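Local coordinates for protein nicotinamide-nucleotide adenylyltransferase NadR family / Ribosylnicotinamide kinase (Lactococcus lactis subsp. cremoris, PDB 6GYE) that binds nicotinamide riboside and probably phosphorylates it to nicotinamide mononucleotide, which it may also adenylylate to NAD, at residues M235-Y240 with E282-K287; D261-R266 with E325-Q330; K270-K275 with E317-E322. All blocks are in the same frame, centred on the assembly; numbering follows the deposited sequence. Where two conformers were deposited one is given.

Contact 1: M235-Y240 with E282-K287. With NNR (Nicotinamide riboside), chain I.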
loop_
_atom_site.group_PDB
_atom_site.type_symbol
_atom_site.label_atom_id
_atom_site.label_comp_id
_atom_site.label_asym_id
_atom_site.label_seq_id
_atom_site.Cartn_x
_atom_site.Cartn_y
_atom_site.Cartn_z
ATOM N N MET A 235 -9.257 -11.823 -18.234
ATOM C CA MET A 235 -9.799 -10.547 -17.783
ATOM C C MET A 235 -9.632 -10.357 -16.280
ATOM O O MET A 235 -9.457 -9.226 -15.819
ATOM C CB MET A 235 -11.265 -10.423 -18.192
ATOM C CG MET A 235 -11.407 -10.094 -19.660
ATOM S SD MET A 235 -13.081 -9.969 -20.282
ATOM C CE MET A 235 -13.854 -11.251 -19.343
ATOM N N ILE A 236 -9.650 -11.436 -15.499
ATOM C CA ILE A 236 -9.416 -11.287 -14.067
ATOM C C ILE A 236 -8.015 -10.741 -13.818
ATOM O O ILE A 236 -7.843 -9.679 -13.207
ATOM C CB ILE A 236 -9.646 -12.618 -13.332
ATOM C CG1 ILE A 236 -11.117 -13.017 -13.428
ATOM C CG2 ILE A 236 -9.217 -12.502 -11.876
ATOM C CD1 ILE A 236 -11.374 -14.473 -13.195
ATOM N N THR A 237 -6.990 -11.434 -14.324
ATOM C CA THR A 237 -5.633 -10.969 -14.048
ATOM C C THR A 237 -5.332 -9.665 -14.781
ATOM O O THR A 237 -4.590 -8.819 -14.262
ATOM C CB THR A 237 -4.613 -12.049 -14.409
ATOM O OG1 THR A 237 -4.578 -12.193 -15.812
ATOM C CG2 THR A 237 -5.034 -13.382 -13.829
ATOM N N GLY A 238 -5.933 -9.467 -15.958
ATOM C CA GLY A 238 -5.697 -8.246 -16.711
ATOM C C GLY A 238 -6.214 -6.998 -16.009
ATOM O O GLY A 238 -5.523 -5.974 -15.951
ATOM N N GLN A 239 -7.457 -7.042 -15.521
ATOM C CA GLN A 239 -7.976 -5.898 -14.778
ATOM C C GLN A 239 -7.189 -5.688 -13.480
ATOM O O GLN A 239 -6.895 -4.549 -13.097
ATOM C CB GLN A 239 -9.461 -6.080 -14.465
ATOM C CG GLN A 239 -10.110 -4.830 -13.873
ATOM C CD GLN A 239 -10.246 -3.713 -14.891
ATOM O OE1 GLN A 239 -10.951 -3.857 -15.883
ATOM N NE2 GLN A 239 -9.549 -2.606 -14.666
ATOM N N TYR A 240 -6.810 -6.779 -12.806
ATOM C CA TYR A 240 -6.054 -6.657 -11.565
ATOM C C TYR A 240 -4.704 -5.976 -11.789
ATOM O O TYR A 240 -4.303 -5.103 -11.010
ATOM C CB TYR A 240 -5.854 -8.028 -10.928
ATOM C CG TYR A 240 -5.060 -7.912 -9.656
ATOM C CD1 TYR A 240 -5.685 -7.570 -8.450
ATOM C CD2 TYR A 240 -3.686 -8.104 -9.656
ATOM C CE1 TYR A 240 -4.952 -7.439 -7.280
ATOM C CE2 TYR A 240 -2.948 -7.978 -8.495
ATOM C CZ TYR A 240 -3.581 -7.648 -7.319
ATOM O OH TYR A 240 -2.826 -7.533 -6.184
ATOM N N GLU A 282 -13.563 -20.121 -9.782
ATOM C CA GLU A 282 -13.777 -19.630 -8.421
ATOM C C GLU A 282 -12.491 -19.438 -7.628
ATOM O O GLU A 282 -12.357 -18.394 -6.971
ATOM C CB GLU A 282 -14.745 -20.572 -7.688
ATOM C CG GLU A 282 -16.210 -20.159 -7.743
ATOM C CD GLU A 282 -16.495 -18.869 -6.978
ATOM O OE1 GLU A 282 -16.068 -17.781 -7.436
ATOM O OE2 GLU A 282 -17.146 -18.948 -5.908
ATOM N N PRO A 283 -11.530 -20.373 -7.616
ATOM C CA PRO A 283 -10.287 -20.106 -6.870
ATOM C C PRO A 283 -9.570 -18.844 -7.315
ATOM O O PRO A 283 -9.126 -18.063 -6.466
ATOM C CB PRO A 283 -9.451 -21.366 -7.125
ATOM C CG PRO A 283 -10.461 -22.427 -7.392
ATOM C CD PRO A 283 -11.541 -21.742 -8.169
ATOM N N LEU A 284 -9.451 -18.608 -8.620
ATOM C CA LEU A 284 -8.798 -17.388 -9.083
ATOM C C LEU A 284 -9.611 -16.146 -8.708
ATOM O O LEU A 284 -9.035 -15.100 -8.374
ATOM C CB LEU A 284 -8.558 -17.455 -10.590
ATOM C CG LEU A 284 -7.976 -16.194 -11.236
ATOM C CD1 LEU A 284 -6.608 -15.826 -10.661
ATOM C CD2 LEU A 284 -7.915 -16.337 -12.743
ATOM N N PHE A 285 -10.943 -16.230 -8.756
ATOM C CA PHE A 285 -11.757 -15.108 -8.287
ATOM C C PHE A 285 -11.461 -14.798 -6.827
ATOM O O PHE A 285 -11.192 -13.647 -6.470
ATOM C CB PHE A 285 -13.252 -15.400 -8.457
ATOM C CG PHE A 285 -13.795 -15.095 -9.824
ATOM C CD1 PHE A 285 -13.707 -13.819 -10.353
ATOM C CD2 PHE A 285 -14.423 -16.084 -10.564
ATOM C CE1 PHE A 285 -14.216 -13.536 -11.607
ATOM C CE2 PHE A 285 -14.937 -15.810 -11.810
ATOM C CZ PHE A 285 -14.832 -14.536 -12.339
ATOM N N ARG A 286 -11.514 -15.830 -5.970
ATOM C CA ARG A 286 -11.347 -15.639 -4.532
ATOM C C ARG A 286 -9.973 -15.065 -4.213
ATOM O O ARG A 286 -9.853 -14.094 -3.458
ATOM C CB ARG A 286 -11.566 -16.965 -3.788
ATOM C CG ARG A 286 -12.960 -17.570 -3.947
ATOM C CD ARG A 286 -13.297 -18.591 -2.852
ATOM N NE ARG A 286 -12.312 -19.666 -2.751
ATOM C CZ ARG A 286 -12.351 -20.782 -3.469
ATOM N NH1 ARG A 286 -13.327 -20.972 -4.345
ATOM N NH2 ARG A 286 -11.407 -21.700 -3.316
ATOM N N LYS A 287 -8.923 -15.669 -4.769
ATOM C CA LYS A 287 -7.579 -15.117 -4.619
ATOM C C LYS A 287 -7.538 -13.638 -5.016
ATOM O O LYS A 287 -7.115 -12.781 -4.232
ATOM C CB LYS A 287 -6.607 -15.945 -5.469
ATOM C CG LYS A 287 -5.139 -15.910 -5.083
ATOM C CD LYS A 287 -4.424 -14.718 -5.700
ATOM C CE LYS A 287 -2.999 -14.569 -5.165
ATOM N NZ LYS A 287 -2.284 -13.370 -5.720
HETATM O O2R NNR I . -0.757 -3.795 -6.600
HETATM C C2R NNR I . -1.427 -3.781 -5.332
HETATM C C3R NNR I . -0.598 -4.413 -4.220
HETATM O O3R NNR I . 0.671 -4.895 -4.681
HETATM C C4R NNR I . -1.424 -5.570 -3.683
HETATM C C5R NNR I . -1.729 -5.391 -2.202
HETATM O O5R NNR I . -2.544 -6.478 -1.748
HETATM O O4R NNR I . -2.646 -5.622 -4.424
HETATM C C1R NNR I . -2.708 -4.597 -5.419
HETATM N N1 NNR I . -3.862 -3.732 -5.167
HETATM C C2 NNR I . -4.977 -3.889 -5.894
HETATM C C6 NNR I . -3.789 -2.793 -4.214
HETATM C C5 NNR I . -4.869 -1.957 -3.955
HETATM C C4 NNR I . -6.035 -2.101 -4.693
HETATM C C3 NNR I . -6.086 -3.081 -5.675
HETATM C C7 NNR I . -7.328 -3.266 -6.494
HETATM O O7 NNR I . -7.247 -3.781 -7.597
HETATM N N7 NNR I . -8.495 -2.861 -5.992
#
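Ile236 packs against Leu284 and Phe285 in an apolar helix-to-helix contact, partly buried, between helix 229-247 and helix 275-290 of the P-loop NTPase-like domain, probably the kinase part. The two short segments run nearly parallel, their axes 10.6 Å apart at an angle of 15°. Ile236 sends its two branches to different partners. CG1 lies beside the backbone N (chi1 -65°), which carries CD1 over one face of the Phe285 ring. There Ile236 CD1 makes a CH-pi contact, 3.6 Å from the ring centroid. The two side chains cross at about a right angle, and Ile236 CD1 comes within 3.4 Å of Phe285 CE1. The other branch meets Leu284 tip to tip, Ile236 CG2 lying 3.9 Å from Leu284 CG, while the methyl of Thr237 borders Leu284 more loosely. Thr265 and Ala269 of helix 262-272 help to enclose Ile236 and Phe285. One turn beyond Ile236, Tyr240 donates a hydrogen bond from OH to the ribose ring oxygen O4R of nicotinamide riboside, at 2.6 Å. The packed helices thus border the nucleoside pocket of what is probably a P-loop kinase domain, where Tyr240 joins Asn243, Asp291 and other residues around the substrate.

Contact 2: D261-R266 with E325-Q330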
loop_
_atom_site.group_PDB
_atom_site.type_symbol
_atom_site.label_atom_id
_atom_site.label_comp_id
_atom_site.label_asym_id
_atom_site.label_seq_id
_atom_site.Cartn_x
_atom_site.Cartn_y
_atom_site.Cartn_z
ATOM N N ASP A 261 -13.488 -4.221 -11.466
ATOM C CA ASP A 261 -12.574 -5.071 -10.710
ATOM C C ASP A 261 -12.997 -6.531 -10.918
ATOM O O ASP A 261 -13.836 -6.822 -11.777
ATOM C CB ASP A 261 -12.616 -4.691 -9.231
ATOM C CG ASP A 261 -13.861 -5.215 -8.559
ATOM O OD1 ASP A 261 -14.935 -5.243 -9.212
ATOM O OD2 ASP A 261 -13.755 -5.655 -7.404
ATOM N N ALA A 262 -12.480 -7.439 -10.077
ATOM C CA ALA A 262 -12.789 -8.857 -10.269
ATOM C C ALA A 262 -14.234 -9.188 -9.899
ATOM O O ALA A 262 -14.832 -10.092 -10.502
ATOM C CB ALA A 262 -11.813 -9.733 -9.475
ATOM N N ILE A 263 -14.823 -8.465 -8.940
ATOM C CA ILE A 263 -16.229 -8.702 -8.610
ATOM C C ILE A 263 -17.110 -8.450 -9.829
ATOM O O ILE A 263 -18.018 -9.230 -10.135
ATOM C CB ILE A 263 -16.660 -7.838 -7.409
ATOM C CG1 ILE A 263 -15.950 -8.320 -6.151
ATOM C CG2 ILE A 263 -18.176 -7.890 -7.221
ATOM C CD1 ILE A 263 -16.413 -7.678 -4.916
ATOM N N VAL A 264 -16.865 -7.345 -10.533
ATOM C CA VAL A 264 -17.612 -7.063 -11.756
ATOM C C VAL A 264 -17.457 -8.211 -12.749
ATOM O O VAL A 264 -18.444 -8.711 -13.302
ATOM C CB VAL A 264 -17.169 -5.719 -12.361
ATOM C CG1 VAL A 264 -17.713 -5.554 -13.782
ATOM C CG2 VAL A 264 -17.635 -4.584 -11.471
ATOM N N THR A 265 -16.220 -8.660 -12.980
ATOM C CA THR A 265 -16.025 -9.795 -13.883
ATOM C C THR A 265 -16.715 -11.041 -13.352
ATOM O O THR A 265 -17.231 -11.842 -14.137
ATOM C CB THR A 265 -14.539 -10.082 -14.080
ATOM O OG1 THR A 265 -13.894 -8.901 -14.549
ATOM C CG2 THR A 265 -14.313 -11.228 -15.130
ATOM N N ARG A 266 -16.756 -11.204 -12.023
ATOM C CA ARG A 266 -17.406 -12.370 -11.439
ATOM C C ARG A 266 -18.913 -12.331 -11.640
ATOM O O ARG A 266 -19.557 -13.382 -11.708
ATOM C CB ARG A 266 -17.060 -12.477 -9.950
ATOM C CG ARG A 266 -17.433 -13.818 -9.322
ATOM C CD ARG A 266 -16.999 -13.901 -7.848
ATOM N NE ARG A 266 -17.359 -15.180 -7.225
ATOM C CZ ARG A 266 -18.445 -15.376 -6.485
ATOM N NH1 ARG A 266 -19.281 -14.376 -6.264
ATOM N NH2 ARG A 266 -18.691 -16.566 -5.953
ATOM N N GLU A 325 -28.845 -6.850 -9.829
ATOM C CA GLU A 325 -29.228 -7.709 -8.710
ATOM C C GLU A 325 -28.110 -8.675 -8.354
ATOM O O GLU A 325 -27.846 -8.919 -7.173
ATOM C CB GLU A 325 -30.511 -8.489 -9.020
ATOM C CG GLU A 325 -31.753 -7.642 -9.311
ATOM C CD GLU A 325 -32.053 -6.587 -8.244
ATOM O OE1 GLU A 325 -31.704 -6.787 -7.057
ATOM O OE2 GLU A 325 -32.644 -5.544 -8.599
ATOM N N GLU A 326 -27.441 -9.242 -9.356
ATOM C CA GLU A 326 -26.377 -10.186 -9.047
ATOM C C GLU A 326 -25.186 -9.469 -8.427
ATOM O O GLU A 326 -24.551 -9.992 -7.500
ATOM C CB GLU A 326 -25.968 -10.951 -10.305
ATOM C CG GLU A 326 -24.808 -11.912 -10.092
ATOM C CD GLU A 326 -25.132 -13.041 -9.120
ATOM O OE1 GLU A 326 -26.328 -13.283 -8.824
ATOM O OE2 GLU A 326 -24.176 -13.696 -8.648
ATOM N N LEU A 327 -24.888 -8.262 -8.909
ATOM C CA LEU A 327 -23.801 -7.481 -8.332
ATOM C C LEU A 327 -24.070 -7.189 -6.862
ATOM O O LEU A 327 -23.195 -7.382 -6.006
ATOM C CB LEU A 327 -23.609 -6.179 -9.111
ATOM C CG LEU A 327 -22.619 -5.154 -8.529
ATOM C CD1 LEU A 327 -21.177 -5.672 -8.495
ATOM C CD2 LEU A 327 -22.681 -3.842 -9.279
ATOM N N MET A 328 -25.287 -6.737 -6.547
ATOM C CA MET A 328 -25.614 -6.443 -5.156
ATOM C C MET A 328 -25.552 -7.703 -4.299
ATOM O O MET A 328 -25.056 -7.662 -3.167
ATOM C CB MET A 328 -26.983 -5.772 -5.059
ATOM C CG MET A 328 -27.061 -4.386 -5.720
ATOM S SD MET A 328 -25.742 -3.198 -5.301
ATOM C CE MET A 328 -25.887 -3.133 -3.515
ATOM N N ARG A 329 -26.041 -8.832 -4.815
ATOM C CA ARG A 329 -25.876 -10.098 -4.099
ATOM C C ARG A 329 -24.408 -10.346 -3.769
ATOM O O ARG A 329 -24.059 -10.697 -2.639
ATOM C CB ARG A 329 -26.394 -11.278 -4.919
ATOM C CG ARG A 329 -27.780 -11.769 -4.607
ATOM C CD ARG A 329 -28.077 -13.029 -5.415
ATOM N NE ARG A 329 -28.097 -12.825 -6.864
ATOM C CZ ARG A 329 -29.148 -12.387 -7.554
ATOM N NH1 ARG A 329 -30.282 -12.096 -6.919
ATOM N NH2 ARG A 329 -29.060 -12.248 -8.878
ATOM N N GLN A 330 -23.532 -10.182 -4.762
ATOM C CA GLN A 330 -22.128 -10.508 -4.552
ATOM C C GLN A 330 -21.452 -9.509 -3.622
ATOM O O GLN A 330 -20.669 -9.905 -2.753
ATOM C CB GLN A 330 -21.401 -10.607 -5.896
ATOM C CG GLN A 330 -21.915 -11.772 -6.766
ATOM C CD GLN A 330 -20.902 -12.215 -7.824
ATOM O OE1 GLN A 330 -19.699 -12.004 -7.669
ATOM N NE2 GLN A 330 -21.390 -12.836 -8.899
#
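The guanidinium of Arg266 takes Gln330 OE1 at its edge, near its plane, the guanidinium and amide planes standing 78° apart. The Arg329 guanidinium has Glu325 O over the centre of one face and the Glu326 carboxylate at its edge, in plane, a salt bridge in which NE and NH2 both hold OE1. This is a buried crossing of helix 262-272 and helix 320-333 in the P-loop NTPase fold; the axes of the two short segments approach to 9.9 Å with 129° between their N-to-C directions. Gln330 uses both amide ends: OE1 accepts a weak bond from Arg266 NH1 at 2.8 Å, and NE2 gives a weak one to Arg266 O. NE2 also donates to Glu326 OE2 at 2.9 Å, a bond that probably helps fix the rotation of the amide. Arg266 reaches Gln330 with CG anti to N (chi1 -167°) and an extended chain; its charge is met by Glu282 and Glu333. Beside this polar group, Ile263 CG2 touches Leu327 CD1 at 3.9 Å, the side chains crossing at about a right angle. Asp261 caps helix 262-272, accepting weakly from Ile263 N; Val264 N donates to Asp261 OD1 at 3.1 Å, from above the carboxylate plane.

Contact 3: K270-K275 with E317-E322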
loop_
_atom_site.group_PDB
_atom_site.type_symbol
_atom_site.label_atom_id
_atom_site.label_comp_id
_atom_site.label_asym_id
_atom_site.label_seq_id
_atom_site.Cartn_x
_atom_site.Cartn_y
_atom_site.Cartn_z
ATOM N N LYS A 270 -20.784 -15.339 -13.607
ATOM C CA LYS A 270 -21.904 -16.052 -12.996
ATOM C C LYS A 270 -23.111 -16.061 -13.922
ATOM O O LYS A 270 -23.813 -17.071 -14.026
ATOM C CB LYS A 270 -22.257 -15.429 -11.640
ATOM C CG LYS A 270 -23.326 -16.178 -10.852
ATOM C CD LYS A 270 -22.859 -17.586 -10.463
ATOM C CE LYS A 270 -23.743 -18.218 -9.390
ATOM N NZ LYS A 270 -23.247 -17.912 -7.998
ATOM N N LEU A 271 -23.345 -14.955 -14.629
ATOM C CA LEU A 271 -24.524 -14.844 -15.480
ATOM C C LEU A 271 -24.383 -15.600 -16.787
ATOM O O LEU A 271 -25.383 -16.090 -17.315
ATOM C CB LEU A 271 -24.830 -13.383 -15.791
ATOM C CG LEU A 271 -25.375 -12.581 -14.612
ATOM C CD1 LEU A 271 -25.742 -11.183 -15.049
ATOM C CD2 LEU A 271 -26.580 -13.302 -14.085
ATOM N N TYR A 272 -23.179 -15.686 -17.347
ATOM C CA TYR A 272 -23.041 -16.176 -18.710
ATOM C C TYR A 272 -22.215 -17.445 -18.865
ATOM O O TYR A 272 -22.324 -18.096 -19.907
ATOM C CB TYR A 272 -22.441 -15.080 -19.607
ATOM C CG TYR A 272 -23.298 -13.831 -19.648
ATOM C CD1 TYR A 272 -24.523 -13.828 -20.303
ATOM C CD2 TYR A 272 -22.886 -12.658 -19.037
ATOM C CE1 TYR A 272 -25.315 -12.695 -20.347
ATOM C CE2 TYR A 272 -23.675 -11.517 -19.075
ATOM C CZ TYR A 272 -24.886 -11.544 -19.730
ATOM O OH TYR A 272 -25.675 -10.418 -19.774
ATOM N N LEU A 273 -21.429 -17.827 -17.892
ATOM C CA LEU A 273 -20.695 -19.064 -18.114
ATOM C C LEU A 273 -21.511 -20.258 -17.654
ATOM O O LEU A 273 -22.359 -20.144 -16.762
ATOM C CB LEU A 273 -19.369 -19.037 -17.359
ATOM C CG LEU A 273 -18.195 -18.229 -17.911
ATOM C CD1 LEU A 273 -17.028 -18.303 -16.941
ATOM C CD2 LEU A 273 -17.777 -18.752 -19.288
ATOM N N PRO A 274 -21.260 -21.434 -18.222
ATOM C CA PRO A 274 -21.818 -22.657 -17.634
ATOM C C PRO A 274 -21.321 -22.835 -16.207
ATOM O O PRO A 274 -20.240 -22.373 -15.841
ATOM C CB PRO A 274 -21.302 -23.772 -18.555
ATOM C CG PRO A 274 -20.984 -23.103 -19.839
ATOM C CD PRO A 274 -20.507 -21.712 -19.454
ATOM N N LYS A 275 -22.141 -23.499 -15.391
ATOM C CA LYS A 275 -21.824 -23.663 -13.975
ATOM C C LYS A 275 -20.435 -24.257 -13.781
ATOM O O LYS A 275 -19.661 -23.794 -12.939
ATOM C CB LYS A 275 -22.880 -24.547 -13.300
ATOM C CG LYS A 275 -24.321 -24.260 -13.737
ATOM C CD LYS A 275 -24.774 -25.151 -14.912
ATOM C CE LYS A 275 -25.072 -24.343 -16.183
ATOM N NZ LYS A 275 -25.388 -25.241 -17.333
ATOM N N GLU A 317 -25.243 -5.341 -22.800
ATOM C CA GLU A 317 -26.160 -4.208 -22.694
ATOM C C GLU A 317 -27.514 -4.620 -22.117
ATOM O O GLU A 317 -28.095 -3.887 -21.310
ATOM C CB GLU A 317 -26.345 -3.552 -24.062
ATOM C CG GLU A 317 -25.466 -2.331 -24.296
ATOM C CD GLU A 317 -25.591 -1.790 -25.710
ATOM O OE1 GLU A 317 -24.592 -1.249 -26.225
ATOM O OE2 GLU A 317 -26.685 -1.908 -26.308
ATOM N N GLU A 318 -28.041 -5.774 -22.527
ATOM C CA GLU A 318 -29.380 -6.194 -22.130
ATOM C C GLU A 318 -29.350 -6.904 -20.775
ATOM O O GLU A 318 -28.324 -7.444 -20.352
ATOM C CB GLU A 318 -29.998 -7.094 -23.209
ATOM C CG GLU A 318 -31.459 -7.516 -22.974
ATOM C CD GLU A 318 -32.425 -6.346 -22.788
ATOM O OE1 GLU A 318 -32.094 -5.203 -23.167
ATOM O OE2 GLU A 318 -33.531 -6.578 -22.258
ATOM N N SER A 319 -30.502 -6.882 -20.089
ATOM C CA SER A 319 -30.637 -7.436 -18.739
ATOM C C SER A 319 -29.734 -6.684 -17.763
ATOM O O SER A 319 -28.918 -7.269 -17.045
ATOM C CB SER A 319 -30.354 -8.938 -18.718
ATOM O OG SER A 319 -28.960 -9.186 -18.764
ATOM N N ARG A 320 -29.859 -5.359 -17.775
ATOM C CA ARG A 320 -29.153 -4.549 -16.794
ATOM C C ARG A 320 -29.600 -4.891 -15.383
ATOM O O ARG A 320 -28.769 -5.047 -14.484
ATOM C CB ARG A 320 -29.386 -3.070 -17.076
ATOM C CG ARG A 320 -29.093 -2.656 -18.490
ATOM C CD ARG A 320 -27.742 -1.992 -18.592
ATOM N NE ARG A 320 -27.723 -0.986 -19.650
ATOM C CZ ARG A 320 -28.305 0.208 -19.560
ATOM N NH1 ARG A 320 -28.966 0.557 -18.457
ATOM N NH2 ARG A 320 -28.230 1.056 -20.577
ATOM N N HIS A 321 -30.912 -5.019 -15.170
ATOM C CA HIS A 321 -31.411 -5.321 -13.832
ATOM C C HIS A 321 -30.937 -6.684 -13.359
ATOM O O HIS A 321 -30.696 -6.875 -12.163
ATOM C CB HIS A 321 -32.936 -5.231 -13.809
ATOM C CG HIS A 321 -33.451 -3.854 -14.091
ATOM N ND1 HIS A 321 -33.467 -3.312 -15.359
ATOM C CD2 HIS A 321 -33.939 -2.897 -13.266
ATOM C CE1 HIS A 321 -33.957 -2.086 -15.305
ATOM N NE2 HIS A 321 -34.253 -1.811 -14.048
ATOM N N GLU A 322 -30.781 -7.632 -14.284
ATOM C CA GLU A 322 -30.169 -8.914 -13.956
ATOM C C GLU A 322 -28.742 -8.718 -13.432
ATOM O O GLU A 322 -28.373 -9.256 -12.381
ATOM C CB GLU A 322 -30.198 -9.801 -15.206
ATOM C CG GLU A 322 -30.418 -11.293 -14.994
ATOM C CD GLU A 322 -30.723 -12.023 -16.308
ATOM O OE1 GLU A 322 -29.874 -12.812 -16.780
ATOM O OE2 GLU A 322 -31.802 -11.776 -16.889
#
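Leu271 and Glu322 bring the backbones of the two segments closest, their CA atoms 8.3 Å apart, where the end of one helix faces the start of another. Segment 270-275 holds the last turn of helix 262-272; Leu273 then leaves helical geometry, and Pro274 is the N-cap of helix 275-290. In segment 317-322 the chain enters helix 320-333 through Ser319, which sits at the N-cap position with a positive phi, 63°, and makes no capping bond with its side chain. Leu271 points toward Glu322 and lays CD1 4.2 Å from the backbone C of Glu322, while Leu271 CD2 lies 4.3 Å from Glu322 OE1. The Tyr272 side chain, its CG beside the backbone N (chi1 -60°), carries the ring so that the hydroxyl ends near the N-cap: Tyr272 OH is 3.7 Å from Ser319 OG and 4.0 Å from Glu318 O. The ring has Leu271 CB over one face, offset toward the rim, and also meets Trp316, the two planes about 15° apart. Tyr232 of helix 229-247 touches Tyr272 as well. No hydrogen bond or salt bridge joins the two segments, and the contact buries just 151 Å² at the surface. Its chemistry is therefore loose: van der Waals packing by Leu271, and a Tyr272 hydroxyl near polar atoms without a hydrogen bond to either.

How the contacts relate
From the N terminus, the chain enters contact 1 on helix 229-247, runs through strand 255-259 into helix 262-272, and passes contacts 2 and 3 there before helix 275-290 closes contact 1. It then continues through strand 296-300 to the start of helix 320-333, where contact 3 closes, and contact 2 closes shortly after. Contact 3 is nested inside the loop of contact 2, and contact 1 crosses both. Contact 1 joins helices 229-247 and 275-290; contacts 2 and 3 join helix 262-272 to helix 320-333. The Phe285 ring packs on Arg266 between contacts 1 and 2, and Lys270 on Glu326 and Gln330 between contacts 2 and 3. Contacts 1 and 3 do not touch.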